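Local coordinates for protein motility-associated killing factor MakB (Vibrio cholerae serotype O1, PDB 6W1W) that is a component of a tripartite cytotoxin, structurally similar to alpha-pore-forming toxins, and probably contributes to forming pores in target-cell membranes, at residues I77-N82 against L285-E290; P7-A12 against S320-T325; M160-T165 against T243-L248. All coordinates share one frame; numbering follows the deposited sequence.

Contact 1: residues I77-N82 against L285-E290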
# COMPACT_ATOMS: atom_id res chain seq x y z
N ILE A 77 5.26 -11.52 -7.55
CA ILE A 77 5.68 -12.62 -6.68
C ILE A 77 6.21 -13.77 -7.51
O ILE A 77 7.36 -14.21 -7.35
CB ILE A 77 4.52 -13.07 -5.78
CG1 ILE A 77 4.19 -12.02 -4.71
CG2 ILE A 77 4.82 -14.43 -5.15
CD1 ILE A 77 5.08 -12.08 -3.50
N THR A 78 5.39 -14.27 -8.44
CA THR A 78 5.76 -15.44 -9.22
C THR A 78 6.91 -15.16 -10.19
O THR A 78 7.56 -16.10 -10.65
CB THR A 78 4.55 -15.98 -9.98
OG1 THR A 78 4.81 -17.31 -10.43
CG2 THR A 78 4.24 -15.10 -11.19
N SER A 79 7.18 -13.88 -10.50
CA SER A 79 8.25 -13.58 -11.45
C SER A 79 9.62 -13.93 -10.87
O SER A 79 10.51 -14.36 -11.61
CB SER A 79 8.20 -12.11 -11.86
OG SER A 79 8.58 -11.25 -10.80
N PHE A 80 9.80 -13.77 -9.56
CA PHE A 80 11.06 -14.13 -8.93
C PHE A 80 11.12 -15.60 -8.55
O PHE A 80 12.21 -16.18 -8.52
CB PHE A 80 11.30 -13.26 -7.69
CG PHE A 80 11.72 -11.85 -8.01
CD1 PHE A 80 10.77 -10.86 -8.22
CD2 PHE A 80 13.06 -11.51 -8.10
CE1 PHE A 80 11.15 -9.56 -8.52
CE2 PHE A 80 13.44 -10.22 -8.40
CZ PHE A 80 12.49 -9.24 -8.60
N ILE A 81 9.97 -16.22 -8.28
CA ILE A 81 9.95 -17.64 -7.95
C ILE A 81 10.19 -18.48 -9.20
O ILE A 81 11.03 -19.38 -9.20
CB ILE A 81 8.62 -18.01 -7.26
CG1 ILE A 81 8.52 -17.33 -5.90
CG2 ILE A 81 8.50 -19.51 -7.12
CD1 ILE A 81 7.23 -17.61 -5.17
N ASN A 82 9.45 -18.20 -10.27
CA ASN A 82 9.62 -18.95 -11.51
C ASN A 82 11.02 -18.75 -12.10
O ASN A 82 11.58 -19.69 -12.68
CB ASN A 82 8.55 -18.56 -12.53
CG ASN A 82 8.74 -19.22 -13.88
OD1 ASN A 82 8.56 -20.43 -14.03
ND2 ASN A 82 9.10 -18.42 -14.89
N LEU A 285 14.69 -2.20 -13.22
CA LEU A 285 16.13 -2.10 -13.43
C LEU A 285 16.86 -3.32 -12.90
O LEU A 285 17.94 -3.66 -13.41
CB LEU A 285 16.66 -0.82 -12.76
CG LEU A 285 18.18 -0.59 -12.82
CD1 LEU A 285 18.66 -0.45 -14.26
CD2 LEU A 285 18.58 0.62 -12.00
N LEU A 286 16.30 -3.99 -11.89
CA LEU A 286 16.92 -5.21 -11.37
C LEU A 286 16.98 -6.29 -12.44
O LEU A 286 18.02 -6.93 -12.64
CB LEU A 286 16.17 -5.71 -10.14
CG LEU A 286 16.77 -6.99 -9.57
CD1 LEU A 286 18.23 -6.75 -9.29
CD2 LEU A 286 16.04 -7.44 -8.32
N TRP A 287 15.86 -6.51 -13.14
CA TRP A 287 15.86 -7.44 -14.26
C TRP A 287 16.71 -6.92 -15.42
O TRP A 287 17.36 -7.71 -16.12
CB TRP A 287 14.44 -7.68 -14.76
CG TRP A 287 13.51 -8.33 -13.79
CD1 TRP A 287 12.36 -7.79 -13.28
CD2 TRP A 287 13.61 -9.64 -13.24
NE1 TRP A 287 11.74 -8.69 -12.44
CE2 TRP A 287 12.49 -9.83 -12.40
CE3 TRP A 287 14.53 -10.68 -13.38
CZ2 TRP A 287 12.28 -11.02 -11.70
CZ3 TRP A 287 14.32 -11.85 -12.68
CH2 TRP A 287 13.21 -12.01 -11.85
N GLN A 288 16.73 -5.60 -15.63
CA GLN A 288 17.36 -5.03 -16.82
C GLN A 288 18.86 -5.31 -16.82
O GLN A 288 19.38 -5.98 -17.72
CB GLN A 288 17.07 -3.53 -16.91
CG GLN A 288 17.90 -2.77 -17.94
CD GLN A 288 17.77 -3.33 -19.35
OE1 GLN A 288 16.76 -3.93 -19.71
NE2 GLN A 288 18.81 -3.15 -20.15
N ASP A 289 19.59 -4.80 -15.82
CA ASP A 289 21.02 -5.07 -15.77
C ASP A 289 21.33 -6.53 -15.44
O ASP A 289 22.50 -6.92 -15.49
CB ASP A 289 21.71 -4.13 -14.77
CG ASP A 289 21.21 -4.29 -13.35
OD1 ASP A 289 20.24 -5.04 -13.12
OD2 ASP A 289 21.79 -3.65 -12.44
N GLU A 290 20.31 -7.33 -15.11
CA GLU A 290 20.47 -8.78 -15.07
C GLU A 290 20.42 -9.38 -16.47
O GLU A 290 21.13 -10.34 -16.77
CB GLU A 290 19.39 -9.41 -14.18
CG GLU A 290 19.61 -10.88 -13.88
CD GLU A 290 20.90 -11.12 -13.11
OE1 GLU A 290 21.23 -10.30 -12.23
OE2 GLU A 290 21.58 -12.13 -13.41
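Phe80 and Trp287 meet between two helices that run in broadly the same direction, segment 77-82 within helix 69-90 and segment 285-290 within helix 276-302. The local axes make an angle of 29° and come no closer than 13.2 Å. Even the nearest alpha carbons, CA of Phe80 and CA of Trp287, stand 9.8 Å apart, so the gap is bridged by large side chains. Trp287 points toward the other segment, and CG placed anti to the carbonyl carbon (chi1 -63°) sends the benzo half of the indole forward; the end of the Phe80 side chain comes to meet it. Trp287 CZ2 lies 3.4 Å above the plane of the Phe80 ring and over the ring centre, nearly equidistant from all six carbons of that ring. The planes of the two rings are tilted by 33°, making this an oblique aromatic pair.

This is interior packing of an elongated helical bundle, consistent with the similarity of this toxin to alpha-pore-forming toxins. A third member, helix 100-151, adds Leu114 and Asn117 against Trp287, and Tyr83, from helix 69-90, meets the same indole edge-to-face.

The Phe80 ring is contacted from a second direction by Leu286, whose methyl CD2 sits near the ring plane, 3.8 Å from Phe80 CE2. Beside it, the backbone oxygen O of Ser79 comes to 3.6 Å from Trp287 CH2, approaching the indole obliquely. The Ser79 hydroxyl OG also touches the indole, 3.8 Å from Trp287 CZ2, while its polar need is met within its own helix by a hydrogen bond with Ile76 O.

Contact 2: residues P7-A12 against S320-T325; sequences PNVDTA and SASWKT
Pro7 lays its ring carbon CD over one face of the Trp323 indole, offset toward the rim and 3.4 Å above the plane. The nearest indole atom is CZ2, with CH2 of Trp323 next at 3.7 Å from Pro7 CD, and the two side chains cross at about a right angle. Trp323 starts away from segment 7-12, yet its ring swings back to meet the proline; its NE1 is hydrogen-bonded to Leu5 O, which ties the indole to the chain just ahead of Pro7.

Val9 divides its two methyls between two residues of segment 320-325 about a helical turn apart. Its CG2 rests 3.6 Å from Ser322 CB, and its CG1, anti to the backbone N (chi1 -168°), meets Thr325 CG2 at 3.7 Å.

Asn8, between the two contact residues, turns its side chain back to the helix it precedes: Asn8 OD1 accepts from Thr11 N at 2.8 Å, on a lone pair and nearly straight (164°). Thr11 OG1 gives the same oxygen a second bond from above the carbonyl plane. The arrangement is that of an Asn N-cap starting helix 9-35, with the N-terminal loop before it laid against helix 316-333 at the bundle surface.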
# COMPACT_ATOMS: atom_id res chain seq x y z
N PRO A 7 21.73 -10.75 -8.55
CA PRO A 7 21.91 -9.42 -7.96
C PRO A 7 22.52 -9.51 -6.57
O PRO A 7 22.72 -10.59 -6.01
CB PRO A 7 20.48 -8.87 -7.89
CG PRO A 7 19.63 -10.09 -7.77
CD PRO A 7 20.32 -11.17 -8.54
N ASN A 8 22.84 -8.34 -6.02
CA ASN A 8 23.28 -8.26 -4.62
C ASN A 8 22.09 -8.59 -3.73
O ASN A 8 21.12 -7.82 -3.66
CB ASN A 8 23.83 -6.87 -4.31
CG ASN A 8 24.33 -6.75 -2.88
OD1 ASN A 8 23.55 -6.47 -1.97
ND2 ASN A 8 25.62 -6.95 -2.68
N VAL A 9 22.16 -9.74 -3.04
CA VAL A 9 21.00 -10.27 -2.33
C VAL A 9 20.49 -9.27 -1.30
O VAL A 9 19.28 -9.16 -1.08
CB VAL A 9 21.34 -11.62 -1.69
CG1 VAL A 9 20.07 -12.31 -1.21
CG2 VAL A 9 22.11 -12.50 -2.66
N ASP A 10 21.40 -8.53 -0.67
CA ASP A 10 20.97 -7.50 0.27
C ASP A 10 20.24 -6.37 -0.45
O ASP A 10 19.12 -6.00 -0.06
CB ASP A 10 22.17 -6.98 1.06
CG ASP A 10 22.00 -7.14 2.56
OD1 ASP A 10 20.91 -6.82 3.07
OD2 ASP A 10 22.96 -7.60 3.22
N THR A 11 20.84 -5.83 -1.51
CA THR A 11 20.19 -4.75 -2.24
C THR A 11 18.92 -5.22 -2.93
O THR A 11 17.98 -4.43 -3.11
CB THR A 11 21.15 -4.15 -3.27
OG1 THR A 11 22.46 -4.06 -2.70
CG2 THR A 11 20.70 -2.75 -3.67
N ALA A 12 18.86 -6.50 -3.31
CA ALA A 12 17.67 -7.03 -3.96
C ALA A 12 16.50 -7.11 -2.99
O ALA A 12 15.38 -6.68 -3.31
CB ALA A 12 17.97 -8.41 -4.55
N SER A 320 23.07 -19.33 -8.38
CA SER A 320 21.78 -19.99 -8.14
C SER A 320 21.46 -20.05 -6.66
O SER A 320 20.29 -19.98 -6.27
CB SER A 320 21.78 -21.39 -8.76
OG SER A 320 22.58 -22.28 -8.00
N ALA A 321 22.48 -20.18 -5.81
CA ALA A 321 22.25 -20.17 -4.37
C ALA A 321 21.72 -18.82 -3.90
O ALA A 321 20.96 -18.75 -2.93
CB ALA A 321 23.53 -20.53 -3.62
N SER A 322 22.12 -17.74 -4.58
CA SER A 322 21.59 -16.42 -4.27
C SER A 322 20.16 -16.25 -4.77
O SER A 322 19.36 -15.54 -4.14
CB SER A 322 22.49 -15.33 -4.85
OG SER A 322 23.80 -15.42 -4.31
N TRP A 323 19.82 -16.87 -5.90
CA TRP A 323 18.43 -16.85 -6.36
C TRP A 323 17.53 -17.65 -5.43
O TRP A 323 16.36 -17.30 -5.26
CB TRP A 323 18.33 -17.37 -7.80
CG TRP A 323 18.80 -16.35 -8.78
CD1 TRP A 323 19.95 -16.38 -9.51
CD2 TRP A 323 18.14 -15.13 -9.12
NE1 TRP A 323 20.04 -15.26 -10.29
CE2 TRP A 323 18.94 -14.47 -10.07
CE3 TRP A 323 16.94 -14.53 -8.72
CZ2 TRP A 323 18.59 -13.25 -10.63
CZ3 TRP A 323 16.59 -13.31 -9.27
CH2 TRP A 323 17.41 -12.69 -10.21
N LYS A 324 18.06 -18.72 -4.83
CA LYS A 324 17.27 -19.48 -3.87
C LYS A 324 16.94 -18.63 -2.65
O LYS A 324 15.84 -18.73 -2.10
CB LYS A 324 18.02 -20.75 -3.46
CG LYS A 324 17.17 -21.76 -2.70
CD LYS A 324 15.94 -22.16 -3.51
CE LYS A 324 15.14 -23.26 -2.81
NZ LYS A 324 14.65 -22.83 -1.47
N THR A 325 17.88 -17.78 -2.23
CA THR A 325 17.61 -16.87 -1.11
C THR A 325 16.54 -15.85 -1.48
O THR A 325 15.66 -15.55 -0.66
CB THR A 325 18.91 -16.17 -0.68
OG1 THR A 325 19.90 -17.15 -0.33
CG2 THR A 325 18.66 -15.28 0.53

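Contact 3: residues M160-T165 against T243-L248; sequences MVRIAT and TQLQTL
Ile163 and Leu245 share a chi1 of -64°, which sets the next carbon of each, CG1 of Ile163 and CG of Leu245, anti to its carbonyl carbon. Ile163 then runs on extended (chi2 -179°), carrying CD1 beyond CG1 to the backbone of the other segment. The two side chains slide past each other in opposite directions, each reaching the neighbour's main chain. Alongside one another, Ile163 CG1 and Leu245 CB are 3.8 Å apart. Ile163 CD1 ends 3.6 Å from Leu245 O and 3.9 Å from Gln246 CA. In return, Leu245 CD1 lies 3.6 Å from Arg162 O.

On the outer side of the contact Arg162 crosses Leu245 at about a right angle. It takes part through its aliphatic stem: Arg162 CB lies against both methyls, 4.0 Å from Leu245 CD1, and its CD is near Leu245 CD2, whereas the guanidinium group makes no contact with segment 243-248. On the buried side, Gln246 CG packs 4.1 Å from Ile163 CG2. The amide nitrogen NE2 of Gln246 turns to other partners, with weak hydrogen bonds to Gly202 O and Gln254 OE1.

CA of Ile163 and CA of Leu245 are 6.0 Å apart. Helix 233-245 ends here: Gln246 is the first residue to leave helical geometry, and Leu248 N donates to Leu245 O at 3.2 Å, closing a type I beta turn from Leu245 to Leu248. Helix 251-270 follows and puts Ala257 against both Ile163 and Met160. The arrangement is that of two consecutive helices, 233-245 and 251-270, joined by a short link that opens with a type I turn and packed against helix 157-176, at the end of the elongated molecule remote from its N terminus.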
# COMPACT_ATOMS: atom_id res chain seq x y z
N MET A 160 -14.26 25.06 13.12
CA MET A 160 -14.21 23.91 12.23
C MET A 160 -12.78 23.46 11.94
O MET A 160 -12.53 22.26 11.76
CB MET A 160 -14.94 24.21 10.92
CG MET A 160 -16.45 24.18 11.04
SD MET A 160 -17.26 24.41 9.45
CE MET A 160 -16.52 25.94 8.90
N VAL A 161 -11.83 24.40 11.88
CA VAL A 161 -10.44 24.01 11.67
C VAL A 161 -9.96 23.14 12.82
O VAL A 161 -9.22 22.17 12.61
CB VAL A 161 -9.55 25.26 11.50
CG1 VAL A 161 -8.09 24.86 11.33
CG2 VAL A 161 -10.01 26.08 10.31
N ARG A 162 -10.38 23.45 14.04
CA ARG A 162 -9.96 22.65 15.19
C ARG A 162 -10.52 21.24 15.13
O ARG A 162 -9.82 20.27 15.44
CB ARG A 162 -10.39 23.34 16.49
CG ARG A 162 -9.85 24.75 16.66
CD ARG A 162 -10.15 25.32 18.03
NE ARG A 162 -10.11 26.77 18.02
CZ ARG A 162 -11.18 27.55 18.12
NH1 ARG A 162 -12.38 27.01 18.25
NH2 ARG A 162 -11.04 28.88 18.09
N ILE A 163 -11.78 21.10 14.72
CA ILE A 163 -12.38 19.77 14.64
C ILE A 163 -11.72 18.95 13.55
O ILE A 163 -11.47 17.75 13.72
CB ILE A 163 -13.90 19.88 14.43
CG1 ILE A 163 -14.55 20.56 15.63
CG2 ILE A 163 -14.51 18.51 14.20
CD1 ILE A 163 -16.05 20.70 15.51
N ALA A 164 -11.41 19.57 12.41
CA ALA A 164 -10.75 18.84 11.33
C ALA A 164 -9.30 18.51 11.68
O ALA A 164 -8.79 17.46 11.28
CB ALA A 164 -10.82 19.63 10.02
N THR A 165 -8.64 19.39 12.44
CA THR A 165 -7.26 19.14 12.84
C THR A 165 -7.17 18.04 13.90
O THR A 165 -6.19 17.29 13.94
CB THR A 165 -6.61 20.42 13.37
OG1 THR A 165 -6.89 21.51 12.48
CG2 THR A 165 -5.10 20.25 13.49
N THR A 243 -14.20 15.39 21.58
CA THR A 243 -15.51 15.51 22.22
C THR A 243 -15.79 16.95 22.65
O THR A 243 -16.91 17.45 22.50
CB THR A 243 -15.58 14.58 23.43
OG1 THR A 243 -15.52 13.21 22.99
CG2 THR A 243 -16.87 14.80 24.22
N GLN A 244 -14.77 17.63 23.18
CA GLN A 244 -14.94 19.01 23.60
C GLN A 244 -15.16 19.93 22.41
O GLN A 244 -16.01 20.83 22.46
CB GLN A 244 -13.71 19.47 24.40
CG GLN A 244 -14.03 20.06 25.76
CD GLN A 244 -14.78 19.09 26.65
OE1 GLN A 244 -15.70 19.48 27.37
NE2 GLN A 244 -14.39 17.82 26.60
N LEU A 245 -14.42 19.71 21.32
CA LEU A 245 -14.51 20.61 20.18
C LEU A 245 -15.86 20.47 19.46
O LEU A 245 -16.41 21.47 18.99
CB LEU A 245 -13.36 20.34 19.22
CG LEU A 245 -11.96 20.64 19.79
CD1 LEU A 245 -10.86 20.19 18.84
CD2 LEU A 245 -11.83 22.11 20.10
N GLN A 246 -16.40 19.26 19.38
CA GLN A 246 -17.64 19.01 18.65
C GLN A 246 -18.87 19.48 19.42
O GLN A 246 -19.99 19.08 19.10
CB GLN A 246 -17.79 17.53 18.32
CG GLN A 246 -16.93 17.01 17.19
CD GLN A 246 -17.26 15.58 16.88
OE1 GLN A 246 -16.38 14.75 16.64
NE2 GLN A 246 -18.55 15.26 16.89
N THR A 247 -18.67 20.30 20.45
CA THR A 247 -19.77 20.89 21.19
C THR A 247 -19.84 22.39 21.02
O THR A 247 -20.81 23.01 21.48
CB THR A 247 -19.65 20.54 22.68
OG1 THR A 247 -18.39 21.02 23.19
CG2 THR A 247 -19.74 19.03 22.89
N LEU A 248 -18.85 23.00 20.38
CA LEU A 248 -18.82 24.43 20.14
C LEU A 248 -19.32 24.81 18.75
O LEU A 248 -19.46 26.01 18.46
CB LEU A 248 -17.40 24.96 20.34
CG LEU A 248 -16.68 24.35 21.54
CD1 LEU A 248 -15.19 24.66 21.48
CD2 LEU A 248 -17.29 24.85 22.84

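How the contacts relate
Contacts 1 and 2 adjoin, their centres 11 Å apart, whereas contact 3 lies about 50 Å from contact 1 and 52 Å from contact 2, centre to centre, on the opposite side of the chain's centre. Contact 1 is buried and contact 2 lies at the surface; they meet where Pro7 touches Leu286 and Glu290, and Trp323 touches Trp287 and Glu290. Contact 1, largely aromatic, joins helices 69-90 and 276-302; contact 2 sets helix 9-35 and its preceding loop on helix 316-333, combining proline on indole with small aliphatic contacts. Contact 3, partly buried, shares no helix with them and relies on aliphatic carbons set against backbone. None has a hydrogen bond across its segments.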